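Local coordinates for protein chitinase (Thermococcus chitonophagus, PDB 5XSW) that probably hydrolyses chitin as an endochitinase, the chain joining a beta-rich N-terminal domain to a larger, mainly helical part that binds the substrate glycan, at residues R4-S7 and I13-E16; L47-K50 and E56-Y59; L19-T24 and W31-K36; H103-E108 and D475-H480; S109-T114 and L306-V311. All blocks are in the same frame, centred on the assembly; numbering follows the deposited sequence.

Interaction 1: R4-S7 and I13-E16; sequences RIVS and ITVE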
# COMPACT_ATOMS: atom_id res chain seq x y z
N ARG A 4 -40.72 -2.42 2.47
CA ARG A 4 -42.10 -2.88 2.35
C ARG A 4 -42.66 -3.07 3.74
O ARG A 4 -41.96 -3.59 4.61
CB ARG A 4 -42.16 -4.20 1.58
CG ARG A 4 -43.21 -4.22 0.50
CD ARG A 4 -43.28 -5.60 -0.15
NE ARG A 4 -43.21 -6.66 0.86
CZ ARG A 4 -44.26 -7.16 1.49
NH1 ARG A 4 -45.49 -6.70 1.23
NH2 ARG A 4 -44.09 -8.13 2.40
N ILE A 5 -43.90 -2.64 3.97
CA ILE A 5 -44.59 -3.06 5.19
C ILE A 5 -44.89 -4.56 5.10
O ILE A 5 -45.60 -4.98 4.20
CB ILE A 5 -45.94 -2.32 5.38
CG1 ILE A 5 -45.71 -0.81 5.50
CG2 ILE A 5 -46.74 -2.94 6.52
CD1 ILE A 5 -45.04 -0.40 6.73
N VAL A 6 -44.36 -5.38 6.00
CA VAL A 6 -44.68 -6.81 5.90
C VAL A 6 -46.08 -7.05 6.52
O VAL A 6 -46.93 -7.78 5.98
CB VAL A 6 -43.66 -7.67 6.61
CG1 VAL A 6 -44.19 -9.10 6.77
CG2 VAL A 6 -42.33 -7.64 5.84
N SER A 7 -46.31 -6.40 7.65
CA SER A 7 -47.58 -6.50 8.33
C SER A 7 -47.74 -5.38 9.34
O SER A 7 -46.76 -4.87 9.89
CB SER A 7 -47.66 -7.86 9.04
OG SER A 7 -46.72 -7.92 10.10
N ILE A 13 -45.71 -2.85 13.94
CA ILE A 13 -45.41 -2.61 12.53
C ILE A 13 -44.13 -3.34 12.13
O ILE A 13 -43.09 -3.14 12.76
CB ILE A 13 -45.19 -1.15 12.23
CG1 ILE A 13 -46.44 -0.35 12.55
CG2 ILE A 13 -44.76 -0.95 10.77
CD1 ILE A 13 -46.17 1.11 12.71
N THR A 14 -44.22 -4.18 11.11
CA THR A 14 -43.06 -4.94 10.65
C THR A 14 -42.70 -4.54 9.21
O THR A 14 -43.51 -4.65 8.27
CB THR A 14 -43.31 -6.45 10.76
OG1 THR A 14 -43.39 -6.79 12.15
CG2 THR A 14 -42.13 -7.22 10.14
N VAL A 15 -41.46 -4.06 9.05
CA VAL A 15 -40.95 -3.59 7.76
C VAL A 15 -39.73 -4.44 7.31
O VAL A 15 -38.87 -4.77 8.12
CB VAL A 15 -40.55 -2.10 7.84
CG1 VAL A 15 -39.82 -1.65 6.58
CG2 VAL A 15 -41.76 -1.22 8.09
N GLU A 16 -39.68 -4.79 6.02
CA GLU A 16 -38.50 -5.41 5.44
C GLU A 16 -37.77 -4.41 4.55
O GLU A 16 -38.34 -3.85 3.60
CB GLU A 16 -38.86 -6.63 4.64
CG GLU A 16 -37.65 -7.28 4.02
CD GLU A 16 -37.91 -8.70 3.58
OE1 GLU A 16 -37.03 -9.57 3.80
OE2 GLU A 16 -38.99 -8.94 3.01
O HOH W 1 -41.63 -9.12 2.31
O HOH W 2 -46.15 -6.61 12.78
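With CG1 opposite its carbonyl carbon (chi1 -61°) and a second bend at chi2 (-69°), Ile5 brings CD1 to 3.6 Å from CG2 of Val15. The two strands make a beta hairpin broken by a classic bulge, in which Val6 and Ser7 both face Thr14. Before the bulge, Arg4 and Glu16 exchange two backbone hydrogen bonds, N-H to C=O each way; after it, Thr14 N donates almost straight to Ser7 O at 2.9 Å. At the bulge itself Val6 N and, more weakly, Ser7 N (3.4 Å) both donate to Thr14 O. The extra residue tips Val6 toward the partner strand, where its CG2 meets CB of Glu16 at 3.8 Å. Branched aliphatic residues suit the face of Ile5 and Val15, which continues onto Tyr96 and Pro97, whereas the face carrying Arg4, Ser7, Thr14 and Glu16 is polar and wet. One water lies between the hydroxyls of Ser7 and Thr14. The extended chain of Glu16 carries its carboxylate to another, which accepts from Arg4 NH2 in the guanidinium plane and donates to Glu16 OE2, each 2.7 Å from it, linking two charges that do not touch.

Interaction 2: L47-K50 and E56-Y59; sequences LSIK and EPVY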
# COMPACT_ATOMS: atom_id res chain seq x y z
N LEU A 47 -38.56 -1.93 18.30
CA LEU A 47 -38.56 -3.16 19.10
C LEU A 47 -37.37 -4.06 18.77
O LEU A 47 -36.74 -4.63 19.65
CB LEU A 47 -39.85 -3.94 18.87
CG LEU A 47 -41.14 -3.21 19.30
CD1 LEU A 47 -42.38 -3.81 18.67
CD2 LEU A 47 -41.26 -3.23 20.80
N SER A 48 -37.08 -4.21 17.48
CA SER A 48 -35.95 -5.02 17.04
C SER A 48 -35.58 -4.73 15.58
O SER A 48 -36.44 -4.44 14.74
CB SER A 48 -36.28 -6.49 17.17
OG SER A 48 -37.16 -6.82 16.11
N ILE A 49 -34.28 -4.82 15.27
CA ILE A 49 -33.81 -4.75 13.90
C ILE A 49 -32.87 -5.94 13.73
O ILE A 49 -31.87 -6.04 14.46
CB ILE A 49 -33.06 -3.43 13.62
CG1 ILE A 49 -33.95 -2.22 13.88
CG2 ILE A 49 -32.49 -3.41 12.20
CD1 ILE A 49 -33.28 -0.87 13.55
N LYS A 50 -33.22 -6.86 12.84
CA LYS A 50 -32.47 -8.11 12.68
C LYS A 50 -32.27 -8.41 11.22
O LYS A 50 -33.01 -7.88 10.38
CB LYS A 50 -33.21 -9.28 13.33
CG LYS A 50 -33.43 -9.07 14.84
CD LYS A 50 -34.12 -10.29 15.46
CE LYS A 50 -34.15 -10.21 16.97
NZ LYS A 50 -34.72 -11.46 17.57
N GLU A 56 -27.91 -9.76 13.71
CA GLU A 56 -28.49 -8.43 13.71
C GLU A 56 -27.40 -7.38 13.56
O GLU A 56 -26.30 -7.52 14.11
CB GLU A 56 -29.30 -8.19 14.99
CG GLU A 56 -28.45 -8.10 16.27
CD GLU A 56 -29.29 -8.03 17.56
OE1 GLU A 56 -28.72 -7.77 18.65
OE2 GLU A 56 -30.53 -8.21 17.49
N PRO A 57 -27.71 -6.29 12.83
CA PRO A 57 -26.82 -5.14 12.83
C PRO A 57 -26.87 -4.42 14.16
O PRO A 57 -27.57 -4.84 15.06
CB PRO A 57 -27.39 -4.27 11.70
CG PRO A 57 -28.89 -4.58 11.75
CD PRO A 57 -28.92 -6.07 12.02
N VAL A 58 -26.09 -3.36 14.28
CA VAL A 58 -26.13 -2.46 15.42
C VAL A 58 -27.04 -1.28 15.04
O VAL A 58 -27.12 -0.91 13.86
CB VAL A 58 -24.70 -1.95 15.76
CG1 VAL A 58 -24.75 -0.74 16.69
CG2 VAL A 58 -23.86 -3.08 16.33
N TYR A 59 -27.74 -0.69 16.01
CA TYR A 59 -28.49 0.53 15.69
C TYR A 59 -28.55 1.40 16.88
O TYR A 59 -28.35 0.94 18.01
CB TYR A 59 -29.91 0.20 15.18
CG TYR A 59 -30.86 -0.36 16.23
CD1 TYR A 59 -31.58 0.49 17.07
CD2 TYR A 59 -31.04 -1.74 16.35
CE1 TYR A 59 -32.45 -0.03 18.05
CE2 TYR A 59 -31.91 -2.28 17.32
CZ TYR A 59 -32.60 -1.41 18.16
OH TYR A 59 -33.46 -1.92 19.11
O HOH W 3 -32.70 -5.98 17.65
O HOH W 4 -30.27 -4.85 16.00
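Ile49 and Tyr59 form the apolar heart of a contact between the two sheets of a beta sandwich, since strand 45-51 edges one sheet and strand 58-62 belongs to the other. The CH-pi interaction comes first: CD1 of Ile49 sits over one face of the Tyr59 ring, 4.0 Å from the centroid and displaced toward CG, which it approaches to 3.6 Å. Tyr59 places its CG between its own backbone N and carbonyl carbon (chi1 69°), and this turn swings the ring across to the isoleucine. Plain apolar packing follows, with CG2 of Ile49 meeting CG of Pro57 at 3.8 Å, the two side chains lying nearly at right angles. A beta-branched residue suits this place because its branches can reach tyrosine and proline at once, and Ile84, Ile86, Val66 and Ile68 complete the core around it. An alanine at Tyr59 would remove the ring, and CD1 of Ile49 would probably lose its flat cover and be freer to turn. Polar links run through water, not directly. One water lies near both Ile49 O and Pro57 O. OE2 of Glu56 stays 5.3 Å from Lys50 NZ, so the opposite charges do not touch, and a second water, in the plane of the Tyr59 ring at its edge, accepts from Ile49 N at 3.1 Å and lies 3.1 Å from Glu56 OE2.

Interaction 3: L19-T24 and W31-K36; sequences LANKNT and WCFDIK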
# COMPACT_ATOMS: atom_id res chain seq x y z
N LEU A 19 -31.30 -4.11 0.94
CA LEU A 19 -30.14 -3.37 0.48
C LEU A 19 -29.37 -4.28 -0.46
O LEU A 19 -29.12 -5.43 -0.13
CB LEU A 19 -29.24 -2.98 1.64
CG LEU A 19 -29.84 -2.19 2.80
CD1 LEU A 19 -28.87 -2.09 3.96
CD2 LEU A 19 -30.24 -0.81 2.33
N ALA A 20 -29.04 -3.78 -1.64
CA ALA A 20 -28.31 -4.60 -2.59
C ALA A 20 -27.46 -3.83 -3.57
O ALA A 20 -27.77 -2.71 -3.94
CB ALA A 20 -29.27 -5.49 -3.34
N ASN A 21 -26.40 -4.47 -4.04
CA ASN A 21 -25.75 -4.05 -5.25
C ASN A 21 -26.30 -4.99 -6.28
O ASN A 21 -25.93 -6.16 -6.33
CB ASN A 21 -24.23 -4.17 -5.14
CG ASN A 21 -23.52 -3.80 -6.42
OD1 ASN A 21 -24.12 -3.75 -7.48
ND2 ASN A 21 -22.23 -3.55 -6.33
N LYS A 22 -27.19 -4.49 -7.12
CA LYS A 22 -27.84 -5.37 -8.07
C LYS A 22 -26.99 -5.57 -9.31
O LYS A 22 -27.32 -6.37 -10.17
CB LYS A 22 -29.20 -4.80 -8.49
CG LYS A 22 -30.28 -4.80 -7.41
CD LYS A 22 -31.37 -3.74 -7.73
CE LYS A 22 -32.70 -3.97 -6.98
NZ LYS A 22 -33.64 -4.92 -7.68
N ASN A 23 -25.92 -4.79 -9.44
CA ASN A 23 -25.05 -4.97 -10.62
C ASN A 23 -24.51 -6.39 -10.65
O ASN A 23 -24.06 -6.92 -9.62
CB ASN A 23 -23.91 -3.95 -10.61
CG ASN A 23 -24.41 -2.52 -10.63
OD1 ASN A 23 -23.98 -1.65 -9.84
ND2 ASN A 23 -25.32 -2.25 -11.53
N THR A 24 -24.55 -7.04 -11.81
CA THR A 24 -23.95 -8.36 -11.93
C THR A 24 -22.61 -8.31 -12.69
O THR A 24 -21.84 -9.26 -12.66
CB THR A 24 -24.90 -9.39 -12.62
OG1 THR A 24 -25.32 -8.87 -13.89
CG2 THR A 24 -26.13 -9.68 -11.73
N TRP A 31 -19.15 -0.81 -8.65
CA TRP A 31 -18.48 -2.11 -8.58
C TRP A 31 -18.57 -2.63 -7.16
O TRP A 31 -18.65 -3.85 -6.91
CB TRP A 31 -17.02 -1.99 -9.05
CG TRP A 31 -16.21 -3.26 -8.95
CD1 TRP A 31 -16.13 -4.27 -9.88
CD2 TRP A 31 -15.35 -3.65 -7.86
NE1 TRP A 31 -15.30 -5.27 -9.42
CE2 TRP A 31 -14.80 -4.91 -8.19
CE3 TRP A 31 -15.01 -3.07 -6.63
CZ2 TRP A 31 -13.93 -5.57 -7.35
CZ3 TRP A 31 -14.15 -3.75 -5.79
CH2 TRP A 31 -13.62 -5.00 -6.16
N CYS A 32 -18.52 -1.69 -6.22
CA CYS A 32 -18.69 -1.98 -4.81
C CYS A 32 -19.33 -0.73 -4.17
O CYS A 32 -19.00 0.43 -4.53
CB CYS A 32 -17.33 -2.27 -4.11
SG CYS A 32 -17.49 -2.99 -2.54
N PHE A 33 -20.25 -0.98 -3.25
CA PHE A 33 -20.78 0.09 -2.38
C PHE A 33 -20.34 -0.16 -0.97
O PHE A 33 -20.56 -1.25 -0.42
CB PHE A 33 -22.35 0.15 -2.45
CG PHE A 33 -22.86 0.42 -3.83
CD1 PHE A 33 -22.82 1.70 -4.36
CD2 PHE A 33 -23.37 -0.60 -4.61
CE1 PHE A 33 -23.30 1.96 -5.65
CE2 PHE A 33 -23.83 -0.36 -5.91
CZ PHE A 33 -23.78 0.91 -6.44
N ASP A 34 -19.73 0.84 -0.35
CA ASP A 34 -19.35 0.73 1.04
C ASP A 34 -20.33 1.59 1.86
O ASP A 34 -20.36 2.80 1.68
CB ASP A 34 -17.92 1.23 1.29
CG ASP A 34 -16.85 0.26 0.78
OD1 ASP A 34 -17.22 -0.78 0.22
OD2 ASP A 34 -15.65 0.59 0.96
N ILE A 35 -21.09 0.95 2.74
CA ILE A 35 -22.14 1.68 3.51
C ILE A 35 -21.68 2.03 4.89
O ILE A 35 -21.38 1.14 5.70
CB ILE A 35 -23.44 0.84 3.53
CG1 ILE A 35 -23.92 0.71 2.06
CG2 ILE A 35 -24.48 1.52 4.44
CD1 ILE A 35 -25.24 0.02 1.91
N LYS A 36 -21.57 3.33 5.19
CA LYS A 36 -21.28 3.79 6.53
C LYS A 36 -22.44 3.46 7.52
O LYS A 36 -22.22 2.88 8.59
CB LYS A 36 -21.06 5.30 6.50
CG LYS A 36 -20.54 5.89 7.82
CD LYS A 36 -20.68 7.43 7.80
CE LYS A 36 -19.93 8.11 8.95
NZ LYS A 36 -18.42 8.04 8.84
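Asn21 presses its side chain against the rim of the Phe33 ring, and this is where the contact is tight. CB of Asn21 lies in the plane of the ring at its edge, and CG comes to 3.5 Å from CE2 of Phe33; the amide plane stands 66° from the ring plane, so the two groups meet at the ring's edge without stacking. Asn21 swings CG opposite its own backbone N (chi1 177°), and OD1 can then accept from Asn23 N at 2.9 Å, closing an Asx turn as strand 12-21 gives way to loop. A short side-chain carbonyl is what such a turn needs. The other end of the amide is held as well, for ND2 donates to Gly30 O and Phe76 O. The looser side lies toward Asn23 and Trp31: the CA atoms of Asn23 and Trp31 are 7.5 Å apart, and Trp31 instead sets its indole edge-to-face with His77. The two segments are not paired as strands, Asn21 bonding its backbone to Thr80 and Phe33 to Phe76, in the two sheets of the beta domain. Phe33 is partly exposed, touches Arg471 and has a bound glycerol about 4 Å from its side chain. With its polar atoms engaged by three hydrogen bonds, the buried amide of Asn21 is probably held in a fixed orientation, and it meets the Phe33 edge by van der Waals contact.

Interaction 4: H103-E108 and D475-H480; sequences HYLRGE and DDWYYH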
# COMPACT_ATOMS: atom_id res chain seq x y z
N HIS A 103 -26.18 5.95 3.64
CA HIS A 103 -25.05 6.87 3.66
C HIS A 103 -23.75 6.10 3.28
O HIS A 103 -23.35 5.19 4.01
CB HIS A 103 -24.91 7.49 5.03
CG HIS A 103 -26.16 8.20 5.49
ND1 HIS A 103 -26.44 9.50 5.13
CD2 HIS A 103 -27.21 7.77 6.23
CE1 HIS A 103 -27.60 9.87 5.68
NE2 HIS A 103 -28.08 8.84 6.36
N TYR A 104 -23.17 6.45 2.16
CA TYR A 104 -21.92 5.77 1.73
C TYR A 104 -20.77 6.22 2.59
O TYR A 104 -20.78 7.32 3.22
CB TYR A 104 -21.58 6.06 0.29
CG TYR A 104 -22.61 5.58 -0.65
CD1 TYR A 104 -22.93 4.23 -0.72
CD2 TYR A 104 -23.30 6.49 -1.45
CE1 TYR A 104 -23.90 3.79 -1.59
CE2 TYR A 104 -24.28 6.05 -2.33
CZ TYR A 104 -24.57 4.71 -2.39
OH TYR A 104 -25.53 4.27 -3.25
N LEU A 105 -19.71 5.43 2.59
CA LEU A 105 -18.54 5.80 3.38
C LEU A 105 -17.71 6.79 2.53
O LEU A 105 -16.72 6.41 1.87
CB LEU A 105 -17.75 4.54 3.74
CG LEU A 105 -16.59 4.67 4.68
CD1 LEU A 105 -17.00 5.29 6.02
CD2 LEU A 105 -16.05 3.25 4.85
N ARG A 106 -18.10 8.05 2.56
CA ARG A 106 -17.64 9.07 1.60
C ARG A 106 -18.31 10.37 2.06
O ARG A 106 -19.51 10.32 2.33
CB ARG A 106 -18.05 8.70 0.20
CG ARG A 106 -17.17 9.32 -0.91
CD ARG A 106 -17.65 10.68 -1.40
NE ARG A 106 -16.76 11.22 -2.45
CZ ARG A 106 -17.14 11.55 -3.68
NH1 ARG A 106 -18.43 11.46 -4.05
NH2 ARG A 106 -16.23 12.05 -4.54
N GLY A 107 -17.56 11.47 2.19
CA GLY A 107 -18.13 12.69 2.75
C GLY A 107 -19.12 13.24 1.76
O GLY A 107 -18.76 13.54 0.63
N GLU A 108 -20.37 13.37 2.19
CA GLU A 108 -21.43 13.85 1.29
C GLU A 108 -21.20 15.33 0.89
O GLU A 108 -21.65 15.76 -0.16
CB GLU A 108 -22.80 13.67 2.01
CG GLU A 108 -23.12 12.17 2.23
CD GLU A 108 -24.38 11.90 3.07
OE1 GLU A 108 -24.98 12.87 3.57
OE2 GLU A 108 -24.76 10.71 3.25
N ASP A 475 -13.09 -3.34 0.03
CA ASP A 475 -12.90 -3.83 1.41
C ASP A 475 -11.89 -3.04 2.20
O ASP A 475 -12.12 -2.71 3.36
CB ASP A 475 -12.46 -5.31 1.42
CG ASP A 475 -13.56 -6.25 1.02
OD1 ASP A 475 -14.13 -6.10 -0.06
OD2 ASP A 475 -13.87 -7.16 1.79
N ASP A 476 -10.72 -2.79 1.60
CA ASP A 476 -9.67 -2.05 2.31
C ASP A 476 -10.20 -0.63 2.71
O ASP A 476 -9.94 -0.18 3.77
CB ASP A 476 -8.41 -1.87 1.43
CG ASP A 476 -7.67 -3.24 1.15
OD1 ASP A 476 -7.80 -4.10 2.01
OD2 ASP A 476 -7.01 -3.40 0.09
N TRP A 477 -10.83 0.06 1.78
CA TRP A 477 -11.37 1.41 2.10
C TRP A 477 -12.33 1.35 3.30
O TRP A 477 -12.28 2.14 4.26
CB TRP A 477 -12.08 1.98 0.88
CG TRP A 477 -12.71 3.33 1.15
CD1 TRP A 477 -14.06 3.61 1.39
CD2 TRP A 477 -12.00 4.57 1.31
NE1 TRP A 477 -14.20 4.99 1.63
CE2 TRP A 477 -12.96 5.58 1.59
CE3 TRP A 477 -10.65 4.93 1.21
CZ2 TRP A 477 -12.58 6.93 1.75
CZ3 TRP A 477 -10.29 6.30 1.35
CH2 TRP A 477 -11.26 7.26 1.61
N TYR A 478 -13.17 0.35 3.25
CA TYR A 478 -14.18 0.18 4.29
C TYR A 478 -13.59 0.13 5.67
O TYR A 478 -13.98 0.92 6.54
CB TYR A 478 -14.98 -1.10 4.01
CG TYR A 478 -16.22 -1.22 4.94
CD1 TYR A 478 -17.37 -0.44 4.73
CD2 TYR A 478 -16.21 -2.10 6.00
CE1 TYR A 478 -18.49 -0.54 5.60
CE2 TYR A 478 -17.34 -2.24 6.87
CZ TYR A 478 -18.45 -1.46 6.65
OH TYR A 478 -19.53 -1.61 7.52
N TYR A 479 -12.66 -0.79 5.91
CA TYR A 479 -12.11 -0.88 7.26
C TYR A 479 -11.25 0.30 7.60
O TYR A 479 -11.23 0.78 8.73
CB TYR A 479 -11.30 -2.19 7.45
CG TYR A 479 -12.12 -3.39 7.12
CD1 TYR A 479 -13.19 -3.79 7.94
CD2 TYR A 479 -11.88 -4.10 5.97
CE1 TYR A 479 -13.98 -4.91 7.58
CE2 TYR A 479 -12.64 -5.17 5.61
CZ TYR A 479 -13.68 -5.59 6.44
OH TYR A 479 -14.41 -6.70 6.01
N HIS A 480 -10.52 0.80 6.62
CA HIS A 480 -9.64 1.91 6.94
C HIS A 480 -10.44 3.20 7.29
O HIS A 480 -10.21 3.85 8.30
CB HIS A 480 -8.73 2.23 5.75
CG HIS A 480 -7.63 3.17 6.11
ND1 HIS A 480 -7.05 4.02 5.19
CD2 HIS A 480 -6.97 3.35 7.27
CE1 HIS A 480 -6.09 4.71 5.79
NE2 HIS A 480 -6.05 4.35 7.06
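The indole of Trp477 turns its edge, not a face, to Leu105: the carbonyl O of Leu105 lies close to the ring plane, 2.9 Å from NE1, and the N-H points at it almost straight (172°). The donor is tilted about 21° from the plane of that carbonyl. Around the indole, Tyr263 stands edge-to-face, while Leu306 and Ala309 of helix 288-311 pack against it. CD2 of the neighbouring Tyr478 lies over one face of the Tyr479 ring, offset toward its rim, and Tyr479 CE1 is in plane at the Tyr478 edge. CD1 of Tyr478 lies 3.9 Å from CD2 of Leu105, at a slant to the ring; the Tyr478 hydroxyl bonds to Thr71 O. Leu105 thus wedges between two aromatic residues of helix 475-482. Its chi1 of -173° extends the side chain toward the helix backbone, with CD2 3.5 Å from Tyr478 O. Leu105 is the centre of an inverse gamma turn that ends strand 98-104, and, bridging the turn, His103 ND1 donates to the syn lone pair of Glu108 OE2 at 2.8 Å. A phenylalanine in place of Trp477 has no ring N-H, and the buried carbonyl O of Leu105 would probably be left without its donor. On its outer side this helix reaches the second subunit, where Asp476 makes a salt bridge to Lys261 of that chain. Chemically, the contact joins the end of the beta domain to the C-terminal helix through one directional bond set in apolar packing, and tryptophan supplies both a large hydrocarbon surface and a donor at its rim.

Interaction 5: S109-T114 and L306-V311; sequences SIIYPT and LLYAAV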
# COMPACT_ATOMS: atom_id res chain seq x y z
N SER A 109 -20.50 16.09 1.70
CA SER A 109 -20.32 17.52 1.42
C SER A 109 -18.98 17.90 0.76
O SER A 109 -18.55 19.06 0.78
CB SER A 109 -20.48 18.29 2.73
OG SER A 109 -19.39 18.00 3.59
N ILE A 110 -18.29 16.92 0.20
CA ILE A 110 -16.96 17.23 -0.31
C ILE A 110 -17.07 18.24 -1.42
O ILE A 110 -17.97 18.15 -2.30
CB ILE A 110 -16.23 15.93 -0.81
CG1 ILE A 110 -14.81 16.27 -1.23
CG2 ILE A 110 -17.01 15.23 -1.93
CD1 ILE A 110 -13.88 14.94 -1.18
N ILE A 111 -16.20 19.24 -1.36
CA ILE A 111 -16.21 20.31 -2.36
C ILE A 111 -15.28 20.04 -3.54
O ILE A 111 -14.05 19.92 -3.34
CB ILE A 111 -15.82 21.66 -1.75
CG1 ILE A 111 -16.83 22.07 -0.64
CG2 ILE A 111 -15.69 22.77 -2.90
CD1 ILE A 111 -16.26 23.22 0.23
N TYR A 112 -15.84 19.93 -4.75
CA TYR A 112 -15.02 19.82 -5.96
C TYR A 112 -15.39 21.02 -6.85
O TYR A 112 -16.38 20.97 -7.53
CB TYR A 112 -15.29 18.51 -6.71
CG TYR A 112 -14.52 17.35 -6.08
CD1 TYR A 112 -13.12 17.35 -6.08
CD2 TYR A 112 -15.19 16.30 -5.45
CE1 TYR A 112 -12.37 16.28 -5.44
CE2 TYR A 112 -14.48 15.24 -4.83
CZ TYR A 112 -13.06 15.26 -4.86
OH TYR A 112 -12.36 14.23 -4.26
N PRO A 113 -14.56 22.03 -6.88
CA PRO A 113 -14.97 23.26 -7.56
C PRO A 113 -15.13 23.08 -9.07
O PRO A 113 -14.50 22.23 -9.69
CB PRO A 113 -13.82 24.22 -7.27
CG PRO A 113 -12.95 23.54 -6.16
CD PRO A 113 -13.20 22.10 -6.27
N THR A 114 -16.00 23.89 -9.66
CA THR A 114 -16.11 23.98 -11.11
C THR A 114 -15.07 24.96 -11.65
O THR A 114 -15.01 26.12 -11.25
CB THR A 114 -17.53 24.41 -11.53
OG1 THR A 114 -18.40 23.37 -11.16
CG2 THR A 114 -17.63 24.58 -13.08
N LEU A 306 -10.45 10.70 2.44
CA LEU A 306 -10.44 9.95 3.70
C LEU A 306 -10.84 10.90 4.88
O LEU A 306 -11.60 10.50 5.79
CB LEU A 306 -9.03 9.37 3.98
CG LEU A 306 -8.86 8.65 5.30
CD1 LEU A 306 -9.71 7.40 5.39
CD2 LEU A 306 -7.35 8.30 5.44
N LEU A 307 -10.26 12.09 4.89
CA LEU A 307 -10.58 13.07 5.93
C LEU A 307 -12.09 13.34 5.91
O LEU A 307 -12.78 13.27 6.94
CB LEU A 307 -9.77 14.33 5.74
CG LEU A 307 -8.30 14.16 6.22
CD1 LEU A 307 -7.37 15.24 5.73
CD2 LEU A 307 -8.15 14.00 7.76
N TYR A 308 -12.60 13.67 4.74
CA TYR A 308 -14.04 13.94 4.61
C TYR A 308 -14.88 12.77 5.06
O TYR A 308 -15.92 12.99 5.71
CB TYR A 308 -14.41 14.27 3.17
CG TYR A 308 -14.36 15.76 2.79
CD1 TYR A 308 -15.45 16.61 3.10
CD2 TYR A 308 -13.32 16.28 2.05
CE1 TYR A 308 -15.46 17.96 2.70
CE2 TYR A 308 -13.30 17.63 1.61
CZ TYR A 308 -14.42 18.46 1.96
OH TYR A 308 -14.44 19.78 1.56
N ALA A 309 -14.50 11.55 4.68
CA ALA A 309 -15.30 10.36 5.06
C ALA A 309 -15.35 10.18 6.56
O ALA A 309 -16.30 9.58 7.09
CB ALA A 309 -14.76 9.08 4.44
N ALA A 310 -14.29 10.62 7.24
CA ALA A 310 -14.20 10.41 8.67
C ALA A 310 -14.87 11.53 9.46
O ALA A 310 -15.38 11.30 10.53
CB ALA A 310 -12.73 10.34 9.12
N VAL A 311 -14.74 12.77 9.01
CA VAL A 311 -15.18 13.88 9.88
C VAL A 311 -16.42 14.62 9.32
O VAL A 311 -16.99 15.47 10.00
CB VAL A 311 -14.04 14.87 10.14
CG1 VAL A 311 -12.79 14.12 10.62
CG2 VAL A 311 -13.73 15.70 8.93
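Ile110 and Tyr308 carry this contact, in which the loop after strand 98-104 crosses the last turns of helix 288-311. Taken along the helix, Leu306 turns to helix 475-482 and Leu307 to Tyr315, and then Tyr308 points to the loop and provides the helix's whole share of the surface. Its first torsion, chi1 -91°, is off the usual staggered positions, and the ring it sets lies beneath Ile110. CA of Ile110 stands over one face, 3.7 Å from the centroid, in a CH-pi contact. The isoleucine chain then runs on over the ring: CG1 points directly away from the backbone N (chi1 -175°), and it comes to 3.5 Å from CE2 of Tyr308 and CD1 to 3.5 Å from CD2 of that ring. Isoleucine suits the place because its CG1-CD1 arm lies along the flat ring while its CA also stands over it. At the far end Tyr308 OH takes a weak bond from Ile111 N, 3.5 Å long, but its stronger partner is Asn316 OD1; Asn316 also donates to Ser109 O, tying loop and tyrosine to one residue. Past the tyrosine, Ala309 gives its carbonyl O to Lys36 of the beta domain, and Val311, at the helix end, touches Pro486. Tyr308 therefore sits at a junction: the loop from the beta domain lies over its ring, Tyr315 of helix 313-321 stacks with it, Leu319 of that helix also packs against it, and helix 475-482 packs against the neighbouring Leu306 and Ala309.

The five contacts run inward from the tip of the beta domain: their centres lie about 41, 36, 22, 16 and 10 Å from the centre of the chain in the order 1 to 5. Interactions 1 and 2 share a sheet with centres 14 Å apart but do not touch. Interaction 3, on strand 12-21 like interaction 1, meets interaction 4 directly, Asp34 O lying 2.9 Å from Leu105 N in a probable hydrogen bond. Interaction 5, nested inside the loop that interaction 4 closes, touches it where Trp477 CH2 comes 3.5 Å from Leu306 CA. None of the residues lining the glycan pocket belongs to these segments, so the set describes the beta domain and its junction with the substrate-binding part.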